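Local coordinates for protein putative xanthine dehydrogenase YAGS fad-binding subunit (Escherichia coli, PDB 5G5G) that probably oxidises aldehydes as the molybdenum-cofactor-carrying subunit of a periplasmic aldehyde oxidase related to xanthine dehydrogenase, at residues 106-118 with 264-278. Sequence-based numbering, arbitrary orientation.
Sequences EHYHQAIALVVAE and RPVKVMLPRPSIPNN
Leu114 and Val116 meet Val268 and Val266 within a mixed beta-sheet shared by the hammerhead and cofactor-binding family regions, where strand 49-55 runs between strands 111-117 and 266-269. With one strand lying between them, these residues touch through branch ends alone: Leu114 CD1 lies 3.9 Å from Val268 CG2, and Val116 CG1 4.0 Å from Val266 CG2, the two valine side chains crossing at about a right angle. Ala258 of helix 250-262 packs on Leu114 and Val116.

At one end, Arg264, its chain extended from CG to NE, grips Glu118 end-on in a salt bridge, NH2 reaching OE1 at 2.8 Å and NH1 reaching OE2. Both oxygens are met from above the carboxylate plane, which is turned 53° from the guanidinium; the bend at chi2 (-76°) brings the acid round to it. A glutamine here would probably leave the arginine's charge without its mate and lose one of the paired bonds.

At the other end, the type II turn His107-Gln110 packs on helix 275-278. The Tyr108 ring presents its edge to Asn277 CG, 3.6 Å from CD2, with the amide plane nearly perpendicular, while Asn277 OD1 is taken by Phe651 N. One face of the His109 imidazole is covered by Tyr108 CE2; a water in its plane links ND1 to Asn277 N, Asn277 ND2 and Pro273 O. The turn is finally held by Asn278, whose ND2 donates an almost straight 2.8 Å hydrogen bond (179°) to His109 O and another to a water that also accepts from Ala111 N.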
loop_
_atom_site.group_PDB
_atom_site.type_symbol
_atom_site.label_atom_id
_atom_site.label_comp_id
_atom_site.label_asym_id
_atom_site.label_seq_id
_atom_site.Cartn_x
_atom_site.Cartn_y
_atom_site.Cartn_z
ATOM N N GLU C 106 -19.540 9.681 14.585
ATOM C CA GLU C 106 -18.661 8.803 15.382
ATOM C C GLU C 106 -17.183 8.892 15.038
ATOM O O GLU C 106 -16.346 8.642 15.924
ATOM C CB GLU C 106 -19.095 7.365 15.253
ATOM C CG GLU C 106 -20.555 7.135 15.653
ATOM C CD GLU C 106 -20.970 5.747 15.269
ATOM O OE1 GLU C 106 -20.610 4.854 15.991
ATOM O OE2 GLU C 106 -21.604 5.520 14.228
ATOM N N HIS C 107 -16.845 9.272 13.823
ATOM C CA HIS C 107 -15.434 9.434 13.441
ATOM C C HIS C 107 -15.279 10.302 12.224
ATOM O O HIS C 107 -16.217 10.454 11.432
ATOM C CB HIS C 107 -14.733 8.032 13.275
ATOM C CG HIS C 107 -15.280 7.204 12.137
ATOM N ND1 HIS C 107 -14.839 7.356 10.850
ATOM C CD2 HIS C 107 -16.269 6.287 12.081
ATOM C CE1 HIS C 107 -15.456 6.487 10.070
ATOM N NE2 HIS C 107 -16.363 5.855 10.787
ATOM N N TYR C 108 -14.059 10.806 12.028
ATOM C CA TYR C 108 -13.728 11.595 10.865
ATOM C C TYR C 108 -13.936 10.751 9.594
ATOM O O TYR C 108 -13.650 9.524 9.558
ATOM C CB TYR C 108 -12.289 12.058 10.972
ATOM C CG TYR C 108 -11.865 12.992 9.900
ATOM C CD1 TYR C 108 -12.342 14.308 9.833
ATOM C CD2 TYR C 108 -11.020 12.564 8.928
ATOM C CE1 TYR C 108 -11.934 15.137 8.806
ATOM C CE2 TYR C 108 -10.593 13.380 7.927
ATOM C CZ TYR C 108 -11.084 14.659 7.860
ATOM O OH TYR C 108 -10.649 15.446 6.798
ATOM N N HIS C 109 -14.450 11.412 8.557
ATOM C CA HIS C 109 -14.740 10.715 7.268
ATOM C C HIS C 109 -15.775 9.611 7.323
ATOM O O HIS C 109 -15.959 8.885 6.348
ATOM C CB HIS C 109 -13.477 10.231 6.550
ATOM C CG HIS C 109 -12.733 11.311 5.855
ATOM N ND1 HIS C 109 -11.534 11.077 5.249
ATOM C CD2 HIS C 109 -13.004 12.629 5.652
ATOM C CE1 HIS C 109 -11.096 12.170 4.670
ATOM N NE2 HIS C 109 -11.965 13.136 4.908
ATOM N N GLN C 110 -16.560 9.522 8.386
ATOM C CA GLN C 110 -17.703 8.631 8.367
ATOM C C GLN C 110 -18.681 9.070 7.291
ATOM O O GLN C 110 -18.925 10.282 7.132
ATOM C CB GLN C 110 -18.398 8.628 9.728
ATOM C CG GLN C 110 -19.654 7.751 9.814
ATOM C CD GLN C 110 -20.220 7.756 11.231
ATOM O OE1 GLN C 110 -20.150 8.773 11.946
ATOM N NE2 GLN C 110 -20.748 6.605 11.660
ATOM N N ALA C 111 -19.183 8.117 6.514
ATOM C CA ALA C 111 -20.043 8.497 5.398
ATOM C C ALA C 111 -21.328 9.169 5.906
ATOM O O ALA C 111 -21.974 8.660 6.837
ATOM C CB ALA C 111 -20.400 7.310 4.565
ATOM N N ILE C 112 -21.706 10.297 5.309
ATOM C CA ILE C 112 -22.950 10.996 5.676
ATOM C C ILE C 112 -23.918 11.220 4.530
ATOM O O ILE C 112 -25.083 11.570 4.757
ATOM C CB ILE C 112 -22.714 12.316 6.441
ATOM C CG1 ILE C 112 -21.916 13.315 5.573
ATOM C CG2 ILE C 112 -22.015 12.014 7.750
ATOM C CD1 ILE C 112 -21.796 14.701 6.189
ATOM N N ALA C 113 -23.441 11.080 3.302
ATOM C CA ALA C 113 -24.301 11.250 2.144
ATOM C C ALA C 113 -23.656 10.591 0.920
ATOM O O ALA C 113 -22.441 10.275 0.923
ATOM C CB ALA C 113 -24.616 12.717 1.870
ATOM N N LEU C 114 -24.495 10.356 -0.095
ATOM C CA LEU C 114 -24.010 9.855 -1.391
ATOM C C LEU C 114 -24.735 10.599 -2.486
ATOM O O LEU C 114 -25.954 10.595 -2.517
ATOM C CB LEU C 114 -24.263 8.350 -1.558
ATOM C CG LEU C 114 -23.723 7.755 -2.877
ATOM C CD1 LEU C 114 -22.292 7.283 -2.668
ATOM C CD2 LEU C 114 -24.619 6.643 -3.390
ATOM N N VAL C 115 -23.991 11.272 -3.369
ATOM C CA VAL C 115 -24.641 11.900 -4.521
ATOM C C VAL C 115 -24.563 10.931 -5.696
ATOM O O VAL C 115 -23.463 10.442 -5.980
ATOM C CB VAL C 115 -23.942 13.202 -4.921
ATOM C CG1 VAL C 115 -24.607 13.821 -6.132
ATOM C CG2 VAL C 115 -23.940 14.200 -3.776
ATOM N N VAL C 116 -25.689 10.679 -6.370
ATOM C CA VAL C 116 -25.787 9.772 -7.494
ATOM C C VAL C 116 -25.981 10.641 -8.724
ATOM O O VAL C 116 -26.864 11.511 -8.726
ATOM C CB VAL C 116 -27.047 8.877 -7.329
ATOM C CG1 VAL C 116 -27.167 7.908 -8.481
ATOM C CG2 VAL C 116 -26.946 8.136 -6.021
ATOM N N ALA C 117 -25.133 10.457 -9.730
ATOM C CA ALA C 117 -25.228 11.227 -10.967
ATOM C C ALA C 117 -24.940 10.364 -12.214
ATOM O O ALA C 117 -24.522 9.233 -12.118
ATOM C CB ALA C 117 -24.269 12.391 -10.900
ATOM N N GLU C 118 -25.149 10.964 -13.373
ATOM C CA GLU C 118 -25.061 10.281 -14.657
ATOM C C GLU C 118 -23.618 9.905 -15.007
ATOM O O GLU C 118 -23.393 8.894 -15.676
ATOM C CB GLU C 118 -25.635 11.184 -15.735
ATOM C CG GLU C 118 -27.139 11.305 -15.637
ATOM C CD GLU C 118 -27.880 10.086 -16.151
ATOM O OE1 GLU C 118 -27.239 9.126 -16.668
ATOM O OE2 GLU C 118 -29.112 10.076 -16.041
ATOM N N ARG C 264 -32.283 2.157 -10.632
ATOM C CA ARG C 264 -31.257 2.049 -11.640
ATOM C C ARG C 264 -29.974 1.540 -10.965
ATOM O O ARG C 264 -29.773 1.866 -9.787
ATOM C CB ARG C 264 -31.041 3.446 -12.204
ATOM C CG ARG C 264 -30.044 3.503 -13.277
ATOM C CD ARG C 264 -30.197 4.868 -13.914
ATOM N NE ARG C 264 -28.988 5.183 -14.639
ATOM C CZ ARG C 264 -28.805 6.309 -15.273
ATOM N NH1 ARG C 264 -29.756 7.274 -15.258
ATOM N NH2 ARG C 264 -27.669 6.466 -15.923
ATOM N N PRO C 265 -29.118 0.762 -11.667
ATOM C CA PRO C 265 -27.880 0.312 -10.999
ATOM C C PRO C 265 -26.965 1.527 -10.661
ATOM O O PRO C 265 -26.981 2.562 -11.356
ATOM C CB PRO C 265 -27.191 -0.588 -12.032
ATOM C CG PRO C 265 -28.256 -0.965 -12.984
ATOM C CD PRO C 265 -29.285 0.140 -12.988
ATOM N N VAL C 266 -26.261 1.398 -9.552
ATOM C CA VAL C 266 -25.359 2.435 -9.080
ATOM C C VAL C 266 -24.075 1.763 -8.646
ATOM O O VAL C 266 -24.110 0.736 -7.978
ATOM C CB VAL C 266 -25.953 3.228 -7.894
ATOM C CG1 VAL C 266 -24.932 4.240 -7.344
ATOM C CG2 VAL C 266 -27.263 3.905 -8.299
ATOM N N LYS C 267 -22.950 2.348 -9.027
ATOM C CA LYS C 267 -21.646 1.899 -8.523
ATOM C C LYS C 267 -20.953 2.980 -7.746
ATOM O O LYS C 267 -21.104 4.174 -8.040
ATOM C CB LYS C 267 -20.769 1.347 -9.628
ATOM C CG LYS C 267 -20.472 2.249 -10.752
ATOM C CD LYS C 267 -19.650 1.467 -11.767
ATOM C CE LYS C 267 -18.956 2.315 -12.766
ATOM N NZ LYS C 267 -18.011 1.595 -13.664
ATOM N N VAL C 268 -20.284 2.565 -6.701
ATOM C CA VAL C 268 -19.664 3.450 -5.709
ATOM C C VAL C 268 -18.265 2.926 -5.378
ATOM O O VAL C 268 -18.116 1.747 -5.046
ATOM C CB VAL C 268 -20.469 3.454 -4.392
ATOM C CG1 VAL C 268 -19.784 4.327 -3.337
ATOM C CG2 VAL C 268 -21.894 3.956 -4.642
ATOM N N MET C 269 -17.258 3.779 -5.503
ATOM C CA MET C 269 -15.909 3.471 -5.043
ATOM C C MET C 269 -15.550 4.469 -3.936
ATOM O O MET C 269 -15.876 5.670 -4.046
ATOM C CB MET C 269 -14.922 3.644 -6.185
ATOM C CG MET C 269 -13.495 3.276 -5.823
ATOM S SD MET C 269 -12.331 3.417 -7.241
ATOM C CE MET C 269 -13.246 2.426 -8.384
ATOM N N LEU C 270 -14.909 4.006 -2.892
ATOM C CA LEU C 270 -14.399 4.926 -1.853
ATOM C C LEU C 270 -13.112 5.567 -2.399
ATOM O O LEU C 270 -12.137 4.865 -2.691
ATOM C CB LEU C 270 -14.113 4.192 -0.560
ATOM C CG LEU C 270 -15.263 3.361 0.021
ATOM C CD1 LEU C 270 -14.879 2.848 1.402
ATOM C CD2 LEU C 270 -16.463 4.220 0.132
ATOM N N PRO C 271 -13.087 6.885 -2.534
ATOM C CA PRO C 271 -11.849 7.510 -3.048
ATOM C C PRO C 271 -10.674 7.244 -2.101
ATOM O O PRO C 271 -10.878 7.234 -0.877
ATOM C CB PRO C 271 -12.207 8.993 -3.058
ATOM C CG PRO C 271 -13.718 9.052 -3.025
ATOM C CD PRO C 271 -14.168 7.844 -2.302
ATOM N N ARG C 272 -9.474 7.044 -2.661
ATOM C CA ARG C 272 -8.300 6.691 -1.872
ATOM C C ARG C 272 -8.118 7.646 -0.652
ATOM O O ARG C 272 -7.850 7.150 0.458
ATOM C CB ARG C 272 -7.030 6.627 -2.732
ATOM C CG ARG C 272 -5.776 6.242 -1.974
ATOM C CD ARG C 272 -5.842 4.883 -1.326
ATOM N NE ARG C 272 -5.932 3.871 -2.345
ATOM C CZ ARG C 272 -6.059 2.577 -2.129
ATOM N NH1 ARG C 272 -6.158 2.103 -0.873
ATOM N NH2 ARG C 272 -6.096 1.764 -3.183
ATOM N N PRO C 273 -8.210 8.963 -0.844
ATOM C CA PRO C 273 -8.033 9.854 0.326
ATOM C C PRO C 273 -9.014 9.667 1.479
ATOM O O PRO C 273 -8.699 10.098 2.611
ATOM C CB PRO C 273 -8.113 11.272 -0.261
ATOM C CG PRO C 273 -7.950 11.130 -1.732
ATOM C CD PRO C 273 -8.334 9.743 -2.100
ATOM N N SER C 274 -10.164 9.055 1.217
ATOM C CA SER C 274 -11.159 8.784 2.251
ATOM C C SER C 274 -10.965 7.462 2.972
ATOM O O SER C 274 -11.542 7.275 4.053
ATOM C CB SER C 274 -12.557 8.772 1.661
ATOM O OG SER C 274 -12.788 7.599 0.929
ATOM N N ILE C 275 -10.184 6.557 2.395
ATOM C CA ILE C 275 -10.083 5.189 2.891
ATOM C C ILE C 275 -9.468 5.106 4.298
ATOM O O ILE C 275 -10.064 4.517 5.163
ATOM C CB ILE C 275 -9.481 4.208 1.874
ATOM C CG1 ILE C 275 -10.479 4.058 0.713
ATOM C CG2 ILE C 275 -9.202 2.848 2.529
ATOM C CD1 ILE C 275 -9.936 3.272 -0.448
ATOM N N PRO C 276 -8.338 5.755 4.526
ATOM C CA PRO C 276 -7.706 5.514 5.830
ATOM C C PRO C 276 -8.538 5.918 7.074
ATOM O O PRO C 276 -8.449 5.230 8.110
ATOM C CB PRO C 276 -6.380 6.261 5.717
ATOM C CG PRO C 276 -6.075 6.220 4.270
ATOM C CD PRO C 276 -7.423 6.433 3.606
ATOM N N ASN C 277 -9.324 7.014 6.982
ATOM C CA ASN C 277 -10.246 7.404 8.042
ATOM C C ASN C 277 -11.652 6.824 7.914
ATOM O O ASN C 277 -12.291 6.593 8.933
ATOM C CB ASN C 277 -10.322 8.941 8.243
ATOM C CG ASN C 277 -9.054 9.528 8.773
ATOM O OD1 ASN C 277 -8.780 9.487 9.984
ATOM N ND2 ASN C 277 -8.251 10.040 7.894
ATOM N N ASN C 278 -12.157 6.593 6.682
ATOM C CA ASN C 278 -13.523 6.053 6.542
ATOM C C ASN C 278 -13.625 4.601 6.989
ATOM O O ASN C 278 -14.646 4.210 7.570
ATOM C CB ASN C 278 -14.039 6.143 5.095
ATOM C CG ASN C 278 -15.401 5.517 4.953
ATOM O OD1 ASN C 278 -15.535 4.376 4.520
ATOM N ND2 ASN C 278 -16.439 6.268 5.390
HETATM O O HOH W 1 -9.295 9.364 5.158
HETATM O O HOH W 2 -18.757 5.302 6.897
#